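Local coordinates for cysteine synthase (Fusobacterium nucleatum subsp. nucleatum strain ATCC 25586, PDB 5XEM), which probably makes L-cysteine and acetate from O-acetyl-L-serine and hydrogen sulfide, using pyridoxal 5'-phosphate as cofactor, at residues I116-D119 and K125-L128; I102-L107 and K221-G226; D173-G178 and S186-K191. All coordinates share one frame; numbering follows the deposited sequence.

Interaction 1: residues I116-D119 and K125-L128; sequences ILTD and KACL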
ATOM      1  N   ILE A 116     -16.714   9.549  13.703  1.00 18.96           N
ATOM      2  CA  ILE A 116     -18.120   9.642  14.110  1.00 20.81           C
ATOM      3  C   ILE A 116     -18.939   9.047  12.965  1.00 20.41           C
ATOM      4  O   ILE A 116     -18.700   9.371  11.787  1.00 17.86           O
ATOM      5  CB  ILE A 116     -18.522  11.106  14.333  1.00 22.22           C
ATOM      6  CG1 ILE A 116     -17.792  11.659  15.555  1.00 22.45           C
ATOM      7  CG2 ILE A 116     -20.033  11.239  14.503  1.00 23.71           C
ATOM      8  CD1 ILE A 116     -17.545  13.132  15.500  1.00 24.01           C
ATOM      9  N   LEU A 117     -19.879   8.165  13.296  1.00 20.37           N
ATOM     10  CA  LEU A 117     -20.599   7.417  12.282  1.00 21.66           C
ATOM     11  C   LEU A 117     -22.025   7.909  12.160  1.00 21.46           C
ATOM     12  O   LEU A 117     -22.627   8.279  13.154  1.00 22.46           O
ATOM     13  CB  LEU A 117     -20.647   5.927  12.631  1.00 23.44           C
ATOM     14  CG  LEU A 117     -19.296   5.235  12.794  1.00 23.86           C
ATOM     15  CD1 LEU A 117     -19.510   3.797  13.282  1.00 27.27           C
ATOM     16  CD2 LEU A 117     -18.523   5.263  11.486  1.00 24.92           C
ATOM     17  N   THR A 118     -22.538   7.899  10.940  1.00 21.63           N
ATOM     18  CA  THR A 118     -23.949   8.149  10.698  1.00 23.24           C
ATOM     19  C   THR A 118     -24.563   6.957   9.976  1.00 24.22           C
ATOM     20  O   THR A 118     -23.865   6.124   9.361  1.00 24.49           O
ATOM     21  CB  THR A 118     -24.151   9.424   9.855  1.00 24.19           C
ATOM     22  OG1 THR A 118     -23.391   9.312   8.654  1.00 23.17           O
ATOM     23  CG2 THR A 118     -23.706  10.656  10.634  1.00 24.09           C
ATOM     24  N   ASP A 119     -25.889   6.907  10.015  1.00 26.13           N
ATOM     25  CA  ASP A 119     -26.645   5.842   9.378  1.00 27.69           C
ATOM     26  C   ASP A 119     -26.338   5.779   7.883  1.00 25.23           C
ATOM     27  O   ASP A 119     -26.644   6.703   7.135  1.00 24.54           O
ATOM     28  CB  ASP A 119     -28.144   6.100   9.628  1.00 32.25           C
ATOM     29  CG  ASP A 119     -28.988   4.873   9.479  1.00 35.96           C
ATOM     30  OD1 ASP A 119     -28.651   4.009   8.632  1.00 40.51           O
ATOM     31  OD2 ASP A 119     -30.005   4.768  10.205  1.00 42.36           O
ATOM     32  N   LYS A 125     -25.162  12.690   2.647  1.00 17.88           N
ATOM     33  CA  LYS A 125     -25.983  13.809   3.131  1.00 17.78           C
ATOM     34  C   LYS A 125     -26.030  13.816   4.662  1.00 16.47           C
ATOM     35  O   LYS A 125     -25.922  14.877   5.284  1.00 16.26           O
ATOM     36  CB  LYS A 125     -27.393  13.699   2.537  1.00 19.92           C
ATOM     37  CG  LYS A 125     -28.436  14.657   3.087  1.00 23.73           C
ATOM     38  CD  LYS A 125     -29.834  14.421   2.492  1.00 25.21           C
ATOM     39  CE  LYS A 125     -30.085  13.037   1.880  1.00 27.87           C
ATOM     40  NZ  LYS A 125     -30.123  11.798   2.751  1.00 30.87           N
ATOM     41  N   ALA A 126     -26.198  12.645   5.263  1.00 15.17           N
ATOM     42  CA  ALA A 126     -26.238  12.500   6.713  1.00 15.16           C
ATOM     43  C   ALA A 126     -24.913  12.916   7.350  1.00 14.77           C
ATOM     44  O   ALA A 126     -24.903  13.549   8.406  1.00 14.62           O
ATOM     45  CB  ALA A 126     -26.587  11.060   7.116  1.00 15.24           C
ATOM     46  N   CYS A 127     -23.805  12.544   6.707  1.00 14.87           N
ATOM     47  CA  CYS A 127     -22.474  12.942   7.175  1.00 15.56           C
ATOM     48  C   CYS A 127     -22.307  14.458   7.196  1.00 16.06           C
ATOM     49  O   CYS A 127     -21.839  15.025   8.189  1.00 16.97           O
ATOM     50  CB  CYS A 127     -21.404  12.339   6.275  1.00 15.27           C
ATOM     51  SG  CYS A 127     -21.488  10.532   6.230  1.00 16.71           S
ATOM     52  N   LEU A 128     -22.663  15.105   6.081  1.00 16.84           N
ATOM     53  CA  LEU A 128     -22.565  16.561   5.978  1.00 17.76           C
ATOM     54  C   LEU A 128     -23.470  17.254   7.008  1.00 19.94           C
ATOM     55  O   LEU A 128     -23.064  18.234   7.661  1.00 20.38           O
ATOM     56  CB  LEU A 128     -22.856  17.036   4.541  1.00 18.26           C
ATOM     57  CG  LEU A 128     -21.778  16.784   3.468  1.00 18.60           C
ATOM     58  CD1 LEU A 128     -22.324  17.106   2.092  1.00 18.67           C
ATOM     59  CD2 LEU A 128     -20.559  17.668   3.707  1.00 17.63           C
TER
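Thr118, the last residue of strand 114-118, meets Ala126 and Cys127 on the first turns of helix 123-136, and its side chain supplies most of the strand's share of this small contact. This is the strand-to-helix step of a parallel alpha/beta sheet, the strand running through a short link into the helix. CA of Thr118 is 6.1 Å from CA of Cys127, and the Thr118 CB points toward the helix. At the root of the side chain, Thr118 CB lies 4.0 Å from Ala126 CB, a methyl packed against the branch point. Thr118 OG1 sits between the backbone N and the carbonyl carbon (chi1 55°); it lies 4.0 Å from the same Ala126 CB and reaches Cys127 SG at 3.3 Å. The other branch, Thr118 CG2, takes the position opposite the carbonyl carbon and rests 3.8 Å from Ala126 O. Asp119 adds only a marginal approach, its O 4.4 Å from Ala126 CB, while its OD1 accepts a hydrogen bond from Ser121 N in the link. Strand 114-118 is an outermost strand of the four-stranded sheet within this chain, bonded through its backbone to strand 92-97, and helix 123-136 packs on that sheet, with Cys127 also touching Val95, Pro97 and Ala72.

Interaction 2: residues I102-L107 and K221-G226; sequences IERIQL and KIQGMG. With 85F ((2R)-2-azanyl-3-[(2R)-2-azanyl-3-oxidanyl-3-oxidanylidene-propyl]sulfanyl-propanoic acid), chain C; PLP (pyridoxal-5'-phosphate), chain D.
Arg104, on helix 103-110, meets Gln223 in the loop 221-226, where a type II beta turn from Ile222 to Met225 lines the cofactor pocket. The helix side is loosely joined: the nearest CA atoms, of Arg104 and Gln223, are 11.0 Å apart, and long side chains bridge the gap. Arg104 stretches out straight as far as NE and runs alongside the Gln223 side chain with the reverse heading, its guanidinium turned 56° from the amide. NE of Arg104 gives Gln223 OE1 a weak hydrogen bond, long at 3.5 Å though fairly straight at 160°; the same oxygen also accepts a bond from Ser101 N. In the guanidinium plane, Gln223 CB lies at the edge, 3.9 Å from Arg104 NH2, while NH1 makes a weak hydrogen bond to Asn76, a PLP-binding residue. The tight part is the turn against the ligands, a lanthionine joined to PLP as a Schiff base through 85F N and PLP C4A. Gly224 has no side chain, and its backbone lies directly against the PLP ring, Gly224 O 3.3 Å from PLP C4. Three successive carbonyls converge on the other amine of the lanthionine: NZ2 of 85F bonds to Gly224 O at 2.8 Å, Gly226 O at 2.9 Å and, weakly, Met225 O at 3.0 Å.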
ATOM      1  N   ILE A 102     -15.027  -2.064   7.135  1.00 39.91           N
ATOM      2  CA  ILE A 102     -14.648  -1.681   8.521  1.00 38.67           C
ATOM      3  C   ILE A 102     -13.125  -1.422   8.663  1.00 35.38           C
ATOM      4  O   ILE A 102     -12.659  -0.896   9.678  1.00 33.38           O
ATOM      5  CB  ILE A 102     -15.138  -2.685   9.619  1.00 39.97           C
ATOM      6  CG1 ILE A 102     -16.453  -3.388   9.229  1.00 39.52           C
ATOM      7  CG2 ILE A 102     -15.331  -1.944  10.947  1.00 38.98           C
ATOM      8  CD1 ILE A 102     -16.989  -4.347  10.278  1.00 39.94           C
ATOM      9  N   GLU A 103     -12.349  -1.786   7.641  1.00 34.50           N
ATOM     10  CA  GLU A 103     -10.937  -1.404   7.611  1.00 34.01           C
ATOM     11  C   GLU A 103     -10.787   0.130   7.621  1.00 32.44           C
ATOM     12  O   GLU A 103      -9.821   0.648   8.166  1.00 29.29           O
ATOM     13  CB  GLU A 103     -10.199  -2.010   6.413  1.00 34.71           C
ATOM     14  CG  GLU A 103     -10.071  -3.534   6.443  1.00 35.15           C
ATOM     15  CD  GLU A 103     -11.131  -4.238   5.610  1.00 37.09           C
ATOM     16  OE1 GLU A 103     -12.323  -3.898   5.762  1.00 35.84           O
ATOM     17  OE2 GLU A 103     -10.764  -5.129   4.808  1.00 37.51           O
ATOM     18  N   ARG A 104     -11.752   0.852   7.040  1.00 31.07           N
ATOM     19  CA  ARG A 104     -11.663   2.315   6.966  1.00 28.70           C
ATOM     20  C   ARG A 104     -11.608   2.970   8.359  1.00 26.95           C
ATOM     21  O   ARG A 104     -10.783   3.850   8.572  1.00 25.42           O
ATOM     22  CB  ARG A 104     -12.806   2.894   6.112  1.00 29.45           C
ATOM     23  CG  ARG A 104     -12.753   2.517   4.625  1.00 30.01           C
ATOM     24  CD  ARG A 104     -14.052   2.975   3.956  1.00 31.48           C
ATOM     25  NE  ARG A 104     -14.205   2.776   2.504  1.00 35.55           N
ATOM     26  CZ  ARG A 104     -13.410   3.288   1.559  1.00 33.27           C
ATOM     27  NH1 ARG A 104     -12.324   3.989   1.898  1.00 39.56           N
ATOM     28  NH2 ARG A 104     -13.675   3.085   0.284  1.00 26.11           N
ATOM     29  N   ILE A 105     -12.461   2.544   9.300  1.00 25.71           N
ATOM     30  CA  ILE A 105     -12.489   3.131  10.649  1.00 26.39           C
ATOM     31  C   ILE A 105     -11.177   2.841  11.367  1.00 25.10           C
ATOM     32  O   ILE A 105     -10.635   3.697  12.044  1.00 20.15           O
ATOM     33  CB  ILE A 105     -13.611   2.583  11.566  1.00 26.99           C
ATOM     34  CG1 ILE A 105     -15.018   2.854  11.031  1.00 29.83           C
ATOM     35  CG2 ILE A 105     -13.581   3.265  12.929  1.00 27.69           C
ATOM     36  CD1 ILE A 105     -16.099   2.292  11.948  1.00 29.04           C
ATOM     37  N   GLN A 106     -10.690   1.613  11.208  1.00 24.82           N
ATOM     38  CA  GLN A 106      -9.417   1.193  11.797  1.00 24.60           C
ATOM     39  C   GLN A 106      -8.242   1.961  11.265  1.00 21.89           C
ATOM     40  O   GLN A 106      -7.347   2.332  12.040  1.00 20.49           O
ATOM     41  CB  GLN A 106      -9.186  -0.296  11.551  1.00 28.69           C
ATOM     42  CG  GLN A 106     -10.084  -1.174  12.394  1.00 31.43           C
ATOM     43  CD  GLN A 106      -9.752  -1.048  13.857  1.00 34.02           C
ATOM     44  OE1 GLN A 106     -10.322  -0.214  14.558  1.00 36.59           O
ATOM     45  NE2 GLN A 106      -8.792  -1.854  14.324  1.00 38.50           N
ATOM     46  N   LEU A 107      -8.213   2.160   9.951  1.00 20.33           N
ATOM     47  CA  LEU A 107      -7.117   2.859   9.318  1.00 20.29           C
ATOM     48  C   LEU A 107      -7.114   4.258   9.863  1.00 19.45           C
ATOM     49  O   LEU A 107      -6.085   4.731  10.287  1.00 18.36           O
ATOM     50  CB  LEU A 107      -7.247   2.886   7.785  1.00 21.38           C
ATOM     51  CG  LEU A 107      -6.854   1.609   7.048  1.00 23.05           C
ATOM     52  CD1 LEU A 107      -7.439   1.588   5.635  1.00 23.77           C
ATOM     53  CD2 LEU A 107      -5.340   1.456   7.016  1.00 23.87           C
ATOM     54  N   LYS A 221     -22.813  -0.932  -4.286  1.00 14.07           N
ATOM     55  CA  LYS A 221     -21.710  -1.509  -3.491  1.00 14.98           C
ATOM     56  C   LYS A 221     -20.336  -1.027  -3.975  1.00 13.88           C
ATOM     57  O   LYS A 221     -19.296  -1.561  -3.531  1.00 13.07           O
ATOM     58  CB  LYS A 221     -21.770  -3.038  -3.564  1.00 16.39           C
ATOM     59  CG  LYS A 221     -23.078  -3.621  -3.050  1.00 18.76           C
ATOM     60  CD  LYS A 221     -23.129  -5.138  -3.135  1.00 21.39           C
ATOM     61  CE  LYS A 221     -24.491  -5.651  -2.695  1.00 23.96           C
ATOM     62  NZ  LYS A 221     -24.607  -7.118  -2.915  1.00 28.15           N
ATOM     63  N   ILE A 222     -20.303  -0.053  -4.878  1.00 12.45           N
ATOM     64  CA  ILE A 222     -19.017   0.401  -5.448  1.00 12.46           C
ATOM     65  C   ILE A 222     -18.505   1.508  -4.529  1.00 13.22           C
ATOM     66  O   ILE A 222     -18.655   2.711  -4.802  1.00 12.88           O
ATOM     67  CB  ILE A 222     -19.117   0.862  -6.912  1.00 12.05           C
ATOM     68  CG1 ILE A 222     -19.854  -0.200  -7.764  1.00 12.08           C
ATOM     69  CG2 ILE A 222     -17.731   1.202  -7.466  1.00 11.45           C
ATOM     70  CD1 ILE A 222     -20.117   0.212  -9.203  1.00 11.90           C
ATOM     71  N   GLN A 223     -17.904   1.079  -3.423  1.00 13.55           N
ATOM     72  CA  GLN A 223     -17.508   2.001  -2.355  1.00 14.32           C
ATOM     73  C   GLN A 223     -16.652   3.155  -2.840  1.00 13.77           C
ATOM     74  O   GLN A 223     -15.675   2.943  -3.565  1.00 13.57           O
ATOM     75  CB  GLN A 223     -16.788   1.242  -1.234  1.00 15.66           C
ATOM     76  CG  GLN A 223     -17.624   0.174  -0.570  1.00 17.24           C
ATOM     77  CD  GLN A 223     -16.926  -0.475   0.626  1.00 18.76           C
ATOM     78  OE1 GLN A 223     -16.261   0.210   1.433  1.00 22.07           O
ATOM     79  NE2 GLN A 223     -17.090  -1.801   0.762  1.00 19.70           N
ATOM     80  N   GLY A 224     -17.003   4.383  -2.427  1.00 13.07           N
ATOM     81  CA  GLY A 224     -16.277   5.577  -2.864  1.00 13.49           C
ATOM     82  C   GLY A 224     -16.951   6.255  -4.053  1.00 13.95           C
ATOM     83  O   GLY A 224     -16.940   7.502  -4.191  1.00 14.70           O
ATOM     84  N   MET A 225     -17.566   5.464  -4.919  1.00 12.69           N
ATOM     85  CA  MET A 225     -18.266   6.074  -6.066  1.00 12.34           C
ATOM     86  C   MET A 225     -19.725   6.379  -5.672  1.00 11.61           C
ATOM     87  O   MET A 225     -20.175   6.038  -4.574  1.00 11.77           O
ATOM     88  CB  MET A 225     -18.177   5.168  -7.282  1.00 12.84           C
ATOM     89  CG  MET A 225     -16.899   5.358  -8.078  1.00 13.06           C
ATOM     90  SD  MET A 225     -16.613   4.138  -9.365  1.00 13.70           S
ATOM     91  CE  MET A 225     -18.130   4.374 -10.340  1.00 13.24           C
ATOM     92  N   GLY A 226     -20.447   7.035  -6.565  1.00 12.10           N
ATOM     93  CA  GLY A 226     -21.827   7.398  -6.344  1.00 12.09           C
ATOM     94  C   GLY A 226     -21.926   8.771  -5.711  1.00 12.55           C
ATOM     95  O   GLY A 226     -20.982   9.252  -5.095  1.00 12.50           O
TER
HETATM   96  N   85F C 501     -14.383   8.913  -2.278  1.00 14.23           N
HETATM   97  CA  85F C 501     -14.775  10.064  -1.438  1.00 13.70           C
HETATM   98  CB  85F C 501     -16.314  10.167  -1.351  1.00 15.71           C
HETATM   99  SG  85F C 501     -17.093  10.681  -2.862  1.00 18.25           S
HETATM  100  CD  85F C 501     -18.854  10.850  -2.494  1.00 16.79           C
HETATM  101  CE  85F C 501     -19.551   9.544  -2.031  1.00 16.87           C
HETATM  102  NZ2 85F C 501     -19.263   8.422  -2.934  1.00 16.00           N
HETATM  103  CZ1 85F C 501     -21.082   9.807  -2.034  1.00 17.16           C
HETATM  104  OH1 85F C 501     -21.813   8.787  -1.863  1.00 16.22           O
HETATM  105  OH2 85F C 501     -21.535  10.973  -2.212  1.00 15.94           O
HETATM  106  C   85F C 501     -14.187   9.954  -0.048  1.00 13.13           C
HETATM  107  OXT 85F C 501     -13.162   9.266   0.077  1.00 11.94           O
HETATM  108  O   85F C 501     -14.749  10.601   0.871  1.00 13.72           O
HETATM  109  N1  PLP D 502     -13.095   5.494  -5.723  1.00 11.63           N
HETATM  110  C2  PLP D 502     -12.858   5.529  -4.403  1.00 12.08           C
HETATM  111  C2A PLP D 502     -12.279   4.301  -3.700  1.00 11.06           C
HETATM  112  C3  PLP D 502     -13.110   6.693  -3.654  1.00 11.97           C
HETATM  113  O3  PLP D 502     -12.846   6.710  -2.323  1.00 13.45           O
HETATM  114  C4  PLP D 502     -13.629   7.823  -4.279  1.00 12.28           C
HETATM  115  C4A PLP D 502     -13.923   9.098  -3.507  1.00 12.57           C
HETATM  116  C5  PLP D 502     -13.861   7.750  -5.660  1.00 11.95           C
HETATM  117  C6  PLP D 502     -13.573   6.573  -6.348  1.00 12.23           C
HETATM  118  C5A PLP D 502     -14.409   8.914  -6.458  1.00 12.28           C
HETATM  119  O4P PLP D 502     -13.387   9.967  -6.579  1.00 11.96           O
HETATM  120  P   PLP D 502     -13.759  11.542  -6.725  1.00 12.45           P
HETATM  121  O1P PLP D 502     -12.585  12.270  -7.076  1.00 12.50           O
HETATM  122  O2P PLP D 502     -14.345  11.882  -5.443  1.00 13.12           O
HETATM  123  O3P PLP D 502     -14.837  11.553  -7.751  1.00 11.05           O

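Interaction 3: residues D173-G178 and S186-K191; sequences DVFICG and SGTAKK
Phe175 on strand 174-178 packs against Thr188 and Ala189 of helix 183-195, inside a beta-alpha-beta unit that continues into strand 200-206. In the first shell, the Thr188 methyl lies over one face of the Phe175 ring: CG2 of Thr188 is 3.9 Å from the ring centroid and 26° off the normal, a CH-pi contact. The closest atoms are Phe175 CZ and Thr188 CG2 at 3.6 Å, and Thr188 CB is 3.7 Å from Phe175 CE2, so both carbons of the branch rest on the outer end of the ring. The two side chains cross at about a right angle. Ala189 adds a looser apolar touch, its CB 4.5 Å from Phe175 CD2.

The torsions and a helix bond go with this arrangement. Phe175 CG is opposite the backbone N (chi1 169°), which carries the ring from the strand toward the helix. Thr188 OG1 is tied to Ser184 O one helical turn back, consistent with a fixed branch, with CG2 anti to the backbone N and turned to the ring. Farther out, Leu192 of the same helix also touches Phe175, and His156, Ala161 and Ile164 of helix 151-167 pack on Thr188. Beyond Phe175, the strand ends at Gly178, which touches PLP and leads into the glycine-rich loop that binds the cofactor. At the centre of the contact, Thr188 CG2 stands 3.5 Å above the plane of the Phe175 ring, offset toward its rim.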
ATOM      1  N   ASP A 173      -5.463   9.127 -25.839  1.00 18.67           N
ATOM      2  CA  ASP A 173      -6.711   9.203 -26.611  1.00 19.16           C
ATOM      3  C   ASP A 173      -7.967   9.217 -25.772  1.00 18.21           C
ATOM      4  O   ASP A 173      -8.938   9.890 -26.126  1.00 17.74           O
ATOM      5  CB  ASP A 173      -6.777   8.024 -27.574  1.00 20.01           C
ATOM      6  CG  ASP A 173      -5.644   8.050 -28.558  1.00 21.20           C
ATOM      7  OD1 ASP A 173      -5.503   9.078 -29.249  1.00 21.49           O
ATOM      8  OD2 ASP A 173      -4.872   7.070 -28.601  1.00 23.70           O
ATOM      9  N   VAL A 174      -7.951   8.489 -24.652  1.00 16.67           N
ATOM     10  CA  VAL A 174      -9.141   8.359 -23.825  1.00 16.90           C
ATOM     11  C   VAL A 174      -8.736   8.337 -22.314  1.00 15.85           C
ATOM     12  O   VAL A 174      -7.721   7.793 -21.969  1.00 15.88           O
ATOM     13  CB  VAL A 174      -9.901   7.067 -24.170  1.00 16.62           C
ATOM     14  CG1 VAL A 174     -11.165   6.962 -23.327  1.00 17.40           C
ATOM     15  CG2 VAL A 174     -10.264   7.003 -25.673  1.00 17.03           C
ATOM     16  N   PHE A 175      -9.523   8.984 -21.467  1.00 16.00           N
ATOM     17  CA  PHE A 175      -9.318   8.971 -20.017  1.00 15.33           C
ATOM     18  C   PHE A 175     -10.657   8.587 -19.415  1.00 15.15           C
ATOM     19  O   PHE A 175     -11.684   9.165 -19.780  1.00 14.78           O
ATOM     20  CB  PHE A 175      -8.872  10.364 -19.538  1.00 16.03           C
ATOM     21  CG  PHE A 175      -8.874  10.534 -18.037  1.00 15.38           C
ATOM     22  CD1 PHE A 175      -7.974   9.826 -17.254  1.00 16.11           C
ATOM     23  CD2 PHE A 175      -9.760  11.417 -17.418  1.00 15.49           C
ATOM     24  CE1 PHE A 175      -7.962   9.965 -15.868  1.00 15.23           C
ATOM     25  CE2 PHE A 175      -9.745  11.574 -16.037  1.00 15.16           C
ATOM     26  CZ  PHE A 175      -8.851  10.834 -15.264  1.00 15.37           C
ATOM     27  N   ILE A 176     -10.666   7.589 -18.522  1.00 14.38           N
ATOM     28  CA  ILE A 176     -11.894   7.088 -17.932  1.00 13.58           C
ATOM     29  C   ILE A 176     -11.655   7.076 -16.433  1.00 13.97           C
ATOM     30  O   ILE A 176     -10.634   6.542 -15.987  1.00 13.01           O
ATOM     31  CB  ILE A 176     -12.291   5.690 -18.474  1.00 14.34           C
ATOM     32  CG1 ILE A 176     -12.676   5.817 -19.963  1.00 14.11           C
ATOM     33  CG2 ILE A 176     -13.453   5.111 -17.663  1.00 13.23           C
ATOM     34  CD1 ILE A 176     -12.826   4.532 -20.729  1.00 14.30           C
ATOM     35  N   CYS A 177     -12.585   7.673 -15.675  1.00 14.06           N
ATOM     36  CA  CYS A 177     -12.413   7.883 -14.243  1.00 13.43           C
ATOM     37  C   CYS A 177     -13.726   7.712 -13.481  1.00 13.28           C
ATOM     38  O   CYS A 177     -14.777   8.221 -13.906  1.00 13.48           O
ATOM     39  CB  CYS A 177     -11.858   9.292 -14.008  1.00 14.47           C
ATOM     40  SG  CYS A 177     -11.309   9.636 -12.331  1.00 15.18           S
ATOM     41  N   GLY A 178     -13.670   6.995 -12.362  1.00 11.83           N
ATOM     42  CA  GLY A 178     -14.833   6.831 -11.518  1.00 12.70           C
ATOM     43  C   GLY A 178     -15.176   8.128 -10.818  1.00 12.99           C
ATOM     44  O   GLY A 178     -14.298   8.960 -10.621  1.00 15.07           O
ATOM     45  N   SER A 186     -12.963  15.529 -13.033  1.00 13.73           N
ATOM     46  CA  SER A 186     -13.158  16.862 -13.624  1.00 14.55           C
ATOM     47  C   SER A 186     -11.839  17.638 -13.688  1.00 14.71           C
ATOM     48  O   SER A 186     -11.567  18.297 -14.667  1.00 14.54           O
ATOM     49  CB  SER A 186     -14.228  17.639 -12.869  1.00 13.96           C
ATOM     50  OG  SER A 186     -15.451  16.889 -12.835  1.00 13.51           O
ATOM     51  N   GLY A 187     -11.000  17.526 -12.656  1.00 14.35           N
ATOM     52  CA  GLY A 187      -9.731  18.216 -12.665  1.00 14.23           C
ATOM     53  C   GLY A 187      -8.752  17.622 -13.662  1.00 15.07           C
ATOM     54  O   GLY A 187      -8.065  18.344 -14.392  1.00 14.74           O
ATOM     55  N   THR A 188      -8.688  16.291 -13.724  1.00 14.92           N
ATOM     56  CA  THR A 188      -7.783  15.650 -14.649  1.00 14.83           C
ATOM     57  C   THR A 188      -8.240  15.892 -16.092  1.00 15.75           C
ATOM     58  O   THR A 188      -7.412  16.240 -16.941  1.00 15.14           O
ATOM     59  CB  THR A 188      -7.673  14.150 -14.382  1.00 15.18           C
ATOM     60  OG1 THR A 188      -7.435  13.939 -12.976  1.00 14.68           O
ATOM     61  CG2 THR A 188      -6.534  13.532 -15.215  1.00 14.98           C
ATOM     62  N   ALA A 189      -9.548  15.753 -16.355  1.00 15.81           N
ATOM     63  CA  ALA A 189     -10.087  15.886 -17.711  1.00 17.06           C
ATOM     64  C   ALA A 189      -9.916  17.292 -18.237  1.00 18.42           C
ATOM     65  O   ALA A 189      -9.669  17.454 -19.439  1.00 19.33           O
ATOM     66  CB  ALA A 189     -11.570  15.505 -17.752  1.00 16.83           C
ATOM     67  N   LYS A 190     -10.054  18.299 -17.360  1.00 18.25           N
ATOM     68  CA  LYS A 190      -9.895  19.704 -17.755  1.00 19.28           C
ATOM     69  C   LYS A 190      -8.494  19.958 -18.282  1.00 19.49           C
ATOM     70  O   LYS A 190      -8.318  20.531 -19.370  1.00 17.98           O
ATOM     71  CB  LYS A 190     -10.210  20.650 -16.614  1.00 19.98           C
ATOM     72  CG  LYS A 190     -10.152  22.148 -16.969  1.00 21.81           C
ATOM     73  CD  LYS A 190     -10.660  22.994 -15.811  1.00 24.68           C
ATOM     74  CE  LYS A 190     -10.555  24.487 -16.097  1.00 28.06           C
ATOM     75  NZ  LYS A 190     -10.730  25.336 -14.886  1.00 29.95           N
ATOM     76  N   LYS A 191      -7.487  19.472 -17.554  1.00 19.17           N
ATOM     77  CA  LYS A 191      -6.113  19.665 -17.983  1.00 18.94           C
ATOM     78  C   LYS A 191      -5.819  18.926 -19.268  1.00 19.61           C
ATOM     79  O   LYS A 191      -5.210  19.485 -20.196  1.00 20.35           O
ATOM     80  CB  LYS A 191      -5.108  19.273 -16.890  1.00 19.21           C
ATOM     81  CG  LYS A 191      -3.643  19.252 -17.340  1.00 19.39           C
ATOM     82  CD  LYS A 191      -3.111  20.579 -17.867  1.00 19.95           C
ATOM     83  CE  LYS A 191      -3.014  21.653 -16.800  1.00 19.32           C
ATOM     84  NZ  LYS A 191      -2.055  21.371 -15.703  1.00 17.76           N
TER

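Overall arrangement
Interaction 1 is only partly buried while interactions 2 and 3 are buried, and the chemistry differs in each. Interaction 1 lies on an outermost strand of the four-stranded parallel sheet, and interaction 3 beside the larger mixed sheet; both join a strand to the helix that follows it, one through a threonine on the strand, the other through a threonine on the helix. Interaction 2 instead links a helix to a distant loop by a weak polar bond and lines the ligand pocket. It touches both others: Ile105 CD1 lies 3.9 Å from Leu117 CD2 of interaction 1, and Met225 SD 3.9 Å from Gly178 CA of interaction 3. Interactions 1 and 3 lie about 29 Å apart, centre to centre.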